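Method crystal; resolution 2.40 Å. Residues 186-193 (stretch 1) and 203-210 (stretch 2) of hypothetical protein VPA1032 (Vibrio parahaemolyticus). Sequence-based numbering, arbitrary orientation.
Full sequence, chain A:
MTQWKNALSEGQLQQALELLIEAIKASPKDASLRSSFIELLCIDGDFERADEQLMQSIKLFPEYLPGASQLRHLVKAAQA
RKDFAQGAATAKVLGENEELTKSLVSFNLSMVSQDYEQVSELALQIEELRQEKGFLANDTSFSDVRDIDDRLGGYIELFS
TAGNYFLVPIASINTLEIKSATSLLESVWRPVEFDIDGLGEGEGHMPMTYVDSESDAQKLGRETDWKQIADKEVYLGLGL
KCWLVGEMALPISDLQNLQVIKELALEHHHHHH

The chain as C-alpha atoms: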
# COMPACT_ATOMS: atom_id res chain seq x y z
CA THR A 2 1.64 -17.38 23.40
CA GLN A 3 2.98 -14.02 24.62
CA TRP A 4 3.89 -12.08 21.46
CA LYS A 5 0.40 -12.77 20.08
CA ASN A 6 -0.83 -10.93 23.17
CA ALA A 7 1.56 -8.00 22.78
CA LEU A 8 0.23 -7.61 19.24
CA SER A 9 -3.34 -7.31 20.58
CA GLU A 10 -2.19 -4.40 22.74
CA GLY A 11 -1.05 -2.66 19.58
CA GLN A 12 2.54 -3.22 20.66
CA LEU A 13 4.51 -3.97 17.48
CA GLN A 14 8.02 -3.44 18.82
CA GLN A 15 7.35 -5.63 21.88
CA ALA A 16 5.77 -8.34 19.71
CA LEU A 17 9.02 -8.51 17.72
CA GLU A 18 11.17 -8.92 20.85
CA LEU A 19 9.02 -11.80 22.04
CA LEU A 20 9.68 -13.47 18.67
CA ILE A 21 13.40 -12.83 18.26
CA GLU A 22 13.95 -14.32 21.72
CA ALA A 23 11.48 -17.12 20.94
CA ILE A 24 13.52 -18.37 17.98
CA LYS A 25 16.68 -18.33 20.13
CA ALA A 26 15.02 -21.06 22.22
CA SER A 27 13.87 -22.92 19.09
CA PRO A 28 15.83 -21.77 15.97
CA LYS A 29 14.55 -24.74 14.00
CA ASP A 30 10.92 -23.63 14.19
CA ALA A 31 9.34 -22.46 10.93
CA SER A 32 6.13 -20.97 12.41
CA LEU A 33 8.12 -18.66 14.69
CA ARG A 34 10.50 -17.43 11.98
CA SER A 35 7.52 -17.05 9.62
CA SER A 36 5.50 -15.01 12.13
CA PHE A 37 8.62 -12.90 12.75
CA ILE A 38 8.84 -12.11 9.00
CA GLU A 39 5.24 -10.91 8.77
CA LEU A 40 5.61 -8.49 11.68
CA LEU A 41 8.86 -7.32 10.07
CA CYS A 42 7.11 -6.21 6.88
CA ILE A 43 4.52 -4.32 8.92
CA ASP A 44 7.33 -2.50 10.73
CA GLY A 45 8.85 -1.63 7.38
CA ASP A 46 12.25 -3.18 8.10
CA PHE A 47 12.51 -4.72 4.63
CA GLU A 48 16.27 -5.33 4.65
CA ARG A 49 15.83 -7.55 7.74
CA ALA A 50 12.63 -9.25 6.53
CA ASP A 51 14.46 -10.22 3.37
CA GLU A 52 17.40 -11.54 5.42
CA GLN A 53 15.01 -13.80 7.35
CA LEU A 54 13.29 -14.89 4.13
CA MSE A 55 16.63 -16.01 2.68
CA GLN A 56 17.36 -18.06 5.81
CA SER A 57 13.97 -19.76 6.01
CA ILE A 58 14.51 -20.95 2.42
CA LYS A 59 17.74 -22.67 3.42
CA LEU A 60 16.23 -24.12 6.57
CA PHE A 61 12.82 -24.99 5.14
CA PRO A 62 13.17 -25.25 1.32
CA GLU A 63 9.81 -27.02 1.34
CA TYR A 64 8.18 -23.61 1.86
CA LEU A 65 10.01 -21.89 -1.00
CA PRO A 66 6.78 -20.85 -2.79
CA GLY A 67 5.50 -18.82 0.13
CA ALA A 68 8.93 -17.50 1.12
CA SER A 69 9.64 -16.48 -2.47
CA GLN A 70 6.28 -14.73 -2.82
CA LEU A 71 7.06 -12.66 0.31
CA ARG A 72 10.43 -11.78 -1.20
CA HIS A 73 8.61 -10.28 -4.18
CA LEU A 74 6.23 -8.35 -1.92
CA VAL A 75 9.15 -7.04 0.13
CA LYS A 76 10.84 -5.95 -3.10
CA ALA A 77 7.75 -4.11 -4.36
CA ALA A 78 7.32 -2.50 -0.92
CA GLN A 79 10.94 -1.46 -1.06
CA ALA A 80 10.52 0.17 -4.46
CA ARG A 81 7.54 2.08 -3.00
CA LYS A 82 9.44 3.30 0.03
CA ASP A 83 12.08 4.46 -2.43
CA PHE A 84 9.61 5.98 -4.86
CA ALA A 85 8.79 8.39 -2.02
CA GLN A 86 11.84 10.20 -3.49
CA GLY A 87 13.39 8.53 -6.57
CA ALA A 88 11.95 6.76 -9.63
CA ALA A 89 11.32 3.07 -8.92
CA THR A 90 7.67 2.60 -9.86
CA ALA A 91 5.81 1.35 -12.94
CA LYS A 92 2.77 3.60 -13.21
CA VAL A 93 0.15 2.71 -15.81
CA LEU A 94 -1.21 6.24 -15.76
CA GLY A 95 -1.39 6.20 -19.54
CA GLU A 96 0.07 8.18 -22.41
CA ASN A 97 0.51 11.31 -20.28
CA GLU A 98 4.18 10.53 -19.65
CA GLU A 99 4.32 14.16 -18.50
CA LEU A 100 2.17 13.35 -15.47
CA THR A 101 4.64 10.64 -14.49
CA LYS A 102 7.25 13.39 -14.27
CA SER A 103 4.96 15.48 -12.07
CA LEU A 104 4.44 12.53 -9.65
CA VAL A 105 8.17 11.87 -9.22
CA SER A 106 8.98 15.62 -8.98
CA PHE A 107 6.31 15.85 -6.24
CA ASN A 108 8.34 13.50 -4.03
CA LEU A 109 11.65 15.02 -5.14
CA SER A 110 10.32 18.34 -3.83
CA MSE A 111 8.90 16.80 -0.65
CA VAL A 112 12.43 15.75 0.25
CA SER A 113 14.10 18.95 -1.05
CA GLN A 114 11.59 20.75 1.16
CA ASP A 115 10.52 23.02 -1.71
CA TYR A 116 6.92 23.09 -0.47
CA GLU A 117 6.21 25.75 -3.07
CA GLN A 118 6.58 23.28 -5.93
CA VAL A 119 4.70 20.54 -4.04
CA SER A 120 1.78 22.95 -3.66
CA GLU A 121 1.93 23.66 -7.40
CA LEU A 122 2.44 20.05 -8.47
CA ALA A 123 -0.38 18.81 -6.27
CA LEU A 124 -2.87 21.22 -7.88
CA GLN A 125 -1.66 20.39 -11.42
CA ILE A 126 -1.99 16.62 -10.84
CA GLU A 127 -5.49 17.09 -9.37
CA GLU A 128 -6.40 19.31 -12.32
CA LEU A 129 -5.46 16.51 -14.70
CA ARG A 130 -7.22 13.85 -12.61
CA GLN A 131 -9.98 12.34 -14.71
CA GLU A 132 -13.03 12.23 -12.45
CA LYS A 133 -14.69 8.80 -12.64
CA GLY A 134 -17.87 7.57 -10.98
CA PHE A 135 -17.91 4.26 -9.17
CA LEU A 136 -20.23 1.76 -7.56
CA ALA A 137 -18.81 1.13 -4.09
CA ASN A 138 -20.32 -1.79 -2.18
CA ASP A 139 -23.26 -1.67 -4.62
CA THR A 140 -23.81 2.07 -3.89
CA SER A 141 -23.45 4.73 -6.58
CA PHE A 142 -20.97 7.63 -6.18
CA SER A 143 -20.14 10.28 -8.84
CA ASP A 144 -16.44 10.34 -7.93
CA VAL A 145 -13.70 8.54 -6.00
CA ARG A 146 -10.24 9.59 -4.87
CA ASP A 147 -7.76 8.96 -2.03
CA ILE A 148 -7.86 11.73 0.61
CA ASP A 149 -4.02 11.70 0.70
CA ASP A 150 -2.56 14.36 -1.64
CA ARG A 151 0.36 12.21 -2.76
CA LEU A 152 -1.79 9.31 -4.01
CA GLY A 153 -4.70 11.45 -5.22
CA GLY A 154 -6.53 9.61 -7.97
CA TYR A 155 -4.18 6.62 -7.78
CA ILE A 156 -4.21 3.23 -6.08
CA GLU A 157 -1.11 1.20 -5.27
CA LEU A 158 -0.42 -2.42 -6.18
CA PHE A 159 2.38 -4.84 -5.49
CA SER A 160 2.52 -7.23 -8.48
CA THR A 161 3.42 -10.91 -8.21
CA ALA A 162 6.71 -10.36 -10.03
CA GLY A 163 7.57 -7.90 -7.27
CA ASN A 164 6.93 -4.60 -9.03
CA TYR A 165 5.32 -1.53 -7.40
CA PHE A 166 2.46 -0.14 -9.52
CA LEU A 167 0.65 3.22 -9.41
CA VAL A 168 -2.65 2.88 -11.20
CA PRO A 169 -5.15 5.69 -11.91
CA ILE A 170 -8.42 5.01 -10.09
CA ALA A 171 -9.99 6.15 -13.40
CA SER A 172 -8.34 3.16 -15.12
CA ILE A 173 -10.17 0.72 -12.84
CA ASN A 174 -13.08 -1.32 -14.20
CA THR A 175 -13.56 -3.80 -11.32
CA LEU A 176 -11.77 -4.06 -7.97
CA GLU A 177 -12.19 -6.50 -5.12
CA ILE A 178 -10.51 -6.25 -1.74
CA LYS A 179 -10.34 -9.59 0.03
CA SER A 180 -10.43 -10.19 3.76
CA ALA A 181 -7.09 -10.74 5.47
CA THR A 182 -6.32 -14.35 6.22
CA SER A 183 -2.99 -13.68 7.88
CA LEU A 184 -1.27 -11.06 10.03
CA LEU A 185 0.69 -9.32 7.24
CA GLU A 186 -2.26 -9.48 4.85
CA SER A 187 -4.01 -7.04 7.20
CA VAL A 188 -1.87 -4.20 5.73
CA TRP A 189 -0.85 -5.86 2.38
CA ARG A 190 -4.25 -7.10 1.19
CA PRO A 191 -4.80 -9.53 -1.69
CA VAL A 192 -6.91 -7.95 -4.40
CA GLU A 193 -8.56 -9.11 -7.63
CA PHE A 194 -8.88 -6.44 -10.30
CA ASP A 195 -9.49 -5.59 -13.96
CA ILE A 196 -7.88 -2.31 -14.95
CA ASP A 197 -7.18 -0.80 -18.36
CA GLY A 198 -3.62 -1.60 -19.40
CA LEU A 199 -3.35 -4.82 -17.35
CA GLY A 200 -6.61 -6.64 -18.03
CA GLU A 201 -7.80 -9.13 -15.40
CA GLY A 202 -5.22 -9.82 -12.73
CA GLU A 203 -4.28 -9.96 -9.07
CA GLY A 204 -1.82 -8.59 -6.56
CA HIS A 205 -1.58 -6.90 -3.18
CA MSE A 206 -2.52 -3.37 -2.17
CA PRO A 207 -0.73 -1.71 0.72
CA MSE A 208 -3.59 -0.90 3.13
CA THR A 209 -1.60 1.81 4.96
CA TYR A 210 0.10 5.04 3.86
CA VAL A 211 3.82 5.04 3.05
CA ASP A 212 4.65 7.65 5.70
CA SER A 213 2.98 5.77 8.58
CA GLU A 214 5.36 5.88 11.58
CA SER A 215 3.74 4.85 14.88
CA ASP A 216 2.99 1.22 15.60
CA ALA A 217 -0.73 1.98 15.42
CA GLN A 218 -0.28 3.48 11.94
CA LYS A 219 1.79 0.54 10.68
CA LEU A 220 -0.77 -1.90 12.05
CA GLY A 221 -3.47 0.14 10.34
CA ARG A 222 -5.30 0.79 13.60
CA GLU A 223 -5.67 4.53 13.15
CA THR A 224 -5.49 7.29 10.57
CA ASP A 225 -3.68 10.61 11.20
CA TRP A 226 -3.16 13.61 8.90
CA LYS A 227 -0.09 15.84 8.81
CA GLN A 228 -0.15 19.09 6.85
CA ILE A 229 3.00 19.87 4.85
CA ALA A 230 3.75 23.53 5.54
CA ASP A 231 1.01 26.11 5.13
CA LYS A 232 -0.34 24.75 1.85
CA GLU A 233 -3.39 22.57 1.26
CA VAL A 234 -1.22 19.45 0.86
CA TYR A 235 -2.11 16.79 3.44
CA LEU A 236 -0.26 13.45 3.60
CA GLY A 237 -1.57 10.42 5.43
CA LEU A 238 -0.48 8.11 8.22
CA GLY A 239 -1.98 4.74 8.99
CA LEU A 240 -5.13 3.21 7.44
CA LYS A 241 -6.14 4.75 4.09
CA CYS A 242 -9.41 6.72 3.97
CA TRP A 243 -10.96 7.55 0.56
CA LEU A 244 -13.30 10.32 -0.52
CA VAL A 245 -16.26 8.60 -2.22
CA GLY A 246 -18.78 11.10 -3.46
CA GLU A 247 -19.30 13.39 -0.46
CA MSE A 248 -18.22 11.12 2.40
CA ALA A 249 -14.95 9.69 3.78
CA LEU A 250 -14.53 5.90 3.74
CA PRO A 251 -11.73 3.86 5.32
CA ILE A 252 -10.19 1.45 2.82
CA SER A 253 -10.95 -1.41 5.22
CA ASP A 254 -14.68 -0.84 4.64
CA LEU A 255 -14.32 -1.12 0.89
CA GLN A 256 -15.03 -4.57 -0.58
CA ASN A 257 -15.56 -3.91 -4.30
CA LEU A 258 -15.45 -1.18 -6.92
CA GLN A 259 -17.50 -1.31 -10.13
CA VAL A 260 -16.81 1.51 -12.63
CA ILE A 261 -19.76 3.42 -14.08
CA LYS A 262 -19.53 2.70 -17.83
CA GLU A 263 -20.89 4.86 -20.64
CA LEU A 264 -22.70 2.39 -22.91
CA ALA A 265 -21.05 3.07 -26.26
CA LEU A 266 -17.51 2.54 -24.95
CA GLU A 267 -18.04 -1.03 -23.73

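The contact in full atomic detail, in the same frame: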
# COMPACT_ATOMS: atom_id res chain seq x y z
N GLU A 186 -1.21 -9.82 5.79
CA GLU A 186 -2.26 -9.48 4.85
C GLU A 186 -3.21 -8.39 5.36
O GLU A 186 -3.98 -7.83 4.59
CB GLU A 186 -3.06 -10.73 4.45
CG GLU A 186 -2.27 -11.76 3.65
CD GLU A 186 -3.17 -12.79 3.01
OE1 GLU A 186 -4.36 -12.81 3.36
OE2 GLU A 186 -2.70 -13.58 2.16
N SER A 187 -3.15 -8.09 6.65
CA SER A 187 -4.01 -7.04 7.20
C SER A 187 -3.63 -5.68 6.61
O SER A 187 -4.51 -4.84 6.39
CB SER A 187 -3.93 -7.01 8.74
OG SER A 187 -2.60 -6.81 9.19
N VAL A 188 -2.34 -5.46 6.34
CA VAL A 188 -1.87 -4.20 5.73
C VAL A 188 -1.45 -4.35 4.25
O VAL A 188 -1.35 -3.35 3.54
CB VAL A 188 -0.70 -3.52 6.54
CG1 VAL A 188 -1.22 -3.04 7.90
CG2 VAL A 188 0.44 -4.48 6.74
N TRP A 189 -1.19 -5.58 3.80
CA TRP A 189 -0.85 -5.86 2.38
C TRP A 189 -1.93 -6.85 1.96
O TRP A 189 -1.74 -8.07 2.01
CB TRP A 189 0.53 -6.52 2.24
CG TRP A 189 1.68 -5.58 2.52
CD1 TRP A 189 1.60 -4.24 2.76
CD2 TRP A 189 3.08 -5.90 2.59
NE1 TRP A 189 2.85 -3.71 2.97
CE2 TRP A 189 3.78 -4.71 2.88
CE3 TRP A 189 3.81 -7.09 2.43
CZ2 TRP A 189 5.17 -4.66 3.02
CZ3 TRP A 189 5.19 -7.04 2.56
CH2 TRP A 189 5.86 -5.83 2.86
N ARG A 190 -3.08 -6.30 1.54
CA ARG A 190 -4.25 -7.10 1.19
C ARG A 190 -4.32 -7.63 -0.23
O ARG A 190 -4.06 -6.92 -1.20
CB ARG A 190 -5.51 -6.29 1.50
CG ARG A 190 -6.78 -7.12 1.77
CD ARG A 190 -6.73 -7.85 3.11
NE ARG A 190 -6.69 -6.92 4.24
CZ ARG A 190 -7.71 -6.14 4.60
NH1 ARG A 190 -7.58 -5.32 5.64
NH2 ARG A 190 -8.86 -6.20 3.94
N PRO A 191 -4.69 -8.92 -0.37
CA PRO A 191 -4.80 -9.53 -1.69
C PRO A 191 -5.99 -8.88 -2.39
O PRO A 191 -7.03 -8.65 -1.77
CB PRO A 191 -5.05 -11.00 -1.37
CG PRO A 191 -4.33 -11.18 -0.04
CD PRO A 191 -4.77 -9.94 0.69
N VAL A 192 -5.82 -8.56 -3.66
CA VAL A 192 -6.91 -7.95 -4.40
C VAL A 192 -7.02 -8.54 -5.80
O VAL A 192 -6.02 -8.95 -6.39
CB VAL A 192 -6.74 -6.41 -4.52
CG1 VAL A 192 -6.75 -5.76 -3.14
CG2 VAL A 192 -5.45 -6.08 -5.25
N GLU A 193 -8.25 -8.61 -6.29
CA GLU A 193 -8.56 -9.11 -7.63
C GLU A 193 -9.04 -7.88 -8.37
O GLU A 193 -9.92 -7.18 -7.88
CB GLU A 193 -9.70 -10.14 -7.58
CG GLU A 193 -9.30 -11.57 -7.95
CD GLU A 193 -9.34 -12.52 -6.76
OE1 GLU A 193 -10.36 -12.52 -6.03
OE2 GLU A 193 -8.35 -13.26 -6.55
N GLU A 203 -4.27 -9.97 -10.52
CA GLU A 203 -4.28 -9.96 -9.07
C GLU A 203 -2.95 -9.54 -8.47
O GLU A 203 -1.90 -9.66 -9.09
CB GLU A 203 -4.67 -11.33 -8.53
CG GLU A 203 -3.83 -12.49 -9.04
CD GLU A 203 -4.30 -13.82 -8.47
OE1 GLU A 203 -5.51 -13.92 -8.16
OE2 GLU A 203 -3.48 -14.75 -8.34
N GLY A 204 -3.02 -9.02 -7.25
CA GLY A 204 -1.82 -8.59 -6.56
C GLY A 204 -2.17 -8.24 -5.14
O GLY A 204 -3.15 -8.76 -4.58
N HIS A 205 -1.37 -7.36 -4.55
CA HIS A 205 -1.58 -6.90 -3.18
C HIS A 205 -1.56 -5.38 -3.18
O HIS A 205 -0.81 -4.75 -3.93
CB HIS A 205 -0.49 -7.43 -2.26
CG HIS A 205 -0.55 -8.91 -2.05
ND1 HIS A 205 -0.88 -9.48 -0.84
CD2 HIS A 205 -0.36 -9.94 -2.91
CE1 HIS A 205 -0.90 -10.79 -0.97
NE2 HIS A 205 -0.58 -11.10 -2.21
N MSE A 206 -2.41 -4.81 -2.33
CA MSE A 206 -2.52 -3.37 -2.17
C MSE A 206 -2.09 -2.97 -0.76
O MSE A 206 -2.63 -3.49 0.22
CB MSE A 206 -3.97 -2.93 -2.38
CG MSE A 206 -4.20 -1.45 -2.19
SE MSE A 206 -5.98 -0.82 -2.58
CE MSE A 206 -5.85 -0.63 -4.51
N PRO A 207 -1.10 -2.08 -0.64
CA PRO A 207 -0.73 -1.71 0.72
C PRO A 207 -1.95 -0.97 1.30
O PRO A 207 -2.46 -0.03 0.70
CB PRO A 207 0.51 -0.82 0.52
CG PRO A 207 0.31 -0.23 -0.83
CD PRO A 207 -0.23 -1.41 -1.63
N MSE A 208 -2.42 -1.44 2.45
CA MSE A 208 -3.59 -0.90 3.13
C MSE A 208 -3.29 0.32 4.01
O MSE A 208 -4.21 0.94 4.54
CB MSE A 208 -4.21 -2.02 3.99
CG MSE A 208 -5.69 -2.30 3.77
SE MSE A 208 -6.25 -2.51 1.92
CE MSE A 208 -8.17 -2.47 2.26
N THR A 209 -2.02 0.67 4.13
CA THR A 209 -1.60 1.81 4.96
C THR A 209 -0.75 2.80 4.16
O THR A 209 -0.15 2.42 3.17
CB THR A 209 -0.78 1.31 6.17
OG1 THR A 209 -0.65 2.37 7.13
CG2 THR A 209 0.60 0.87 5.73
N TYR A 210 -0.70 4.06 4.58
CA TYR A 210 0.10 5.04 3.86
C TYR A 210 1.59 4.77 4.01
O TYR A 210 2.02 4.17 4.98
CB TYR A 210 -0.23 6.46 4.33
CG TYR A 210 -1.59 6.89 3.88
CD1 TYR A 210 -1.90 6.99 2.51
CD2 TYR A 210 -2.60 7.14 4.80
CE1 TYR A 210 -3.18 7.31 2.09
CE2 TYR A 210 -3.87 7.46 4.38
CZ TYR A 210 -4.15 7.54 3.03
OH TYR A 210 -5.42 7.88 2.64

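Residues 189-193 and 203-207 form neighbouring antiparallel strands whose N-to-C directions differ by 143°, a departure from 180° that reflects the twist of the pair. R190 faces M206 and V192 faces G204 as hydrogen-bonded pairs, each closed by two reciprocal bonds: R190 N to M206 O (3.1 Å) and M206 N to R190 O (2.9 Å), then V192 N to G204 O (2.8 Å) and G204 N to V192 O (3.1 Å). The alternating pairs W189-P207, P191-H205 and E193-E203 are not hydrogen-bonded. This register suits both prolines, which lack an amide hydrogen and here are not asked to donate one. Weaker CA-H...O contacts supplement the ladder, among them H205 CA to R190 O at 3.2 Å. Beyond the strand, M208 N donates to V188 O; at 2.4 Å this distance is very short for such a bond, although the angle is nearly linear.

On the face carrying W189, P191 and H205, the imidazole serves two roles. H205 ND1 donates to W189 O (3.3 Å), near the plane of the ring, while P191 CA lies over one ring face in a CH-pi contact. W189 CD1 rests 4.2 Å from P207 CB, an apolar contact. Farther along, E193 OE2 and E203 OE1 approach to 3.3 Å; both are acceptors on like-charged groups, so the approach offers no evident attraction.

On the other face, V192 CG1 packs against M206 CB at 4.0 Å, and G204 contributes no side chain. The selenomethionine M208 reaches back to R190, its SE 3.9 Å from R190 CB and its CG over one face of the guanidinium. That group is held by its own stretch: R190 NE donates to E186 O (2.9 Å) and R190 NH1 to S187 O (3.2 Å), folding the arginine back along the backbone that precedes the strand.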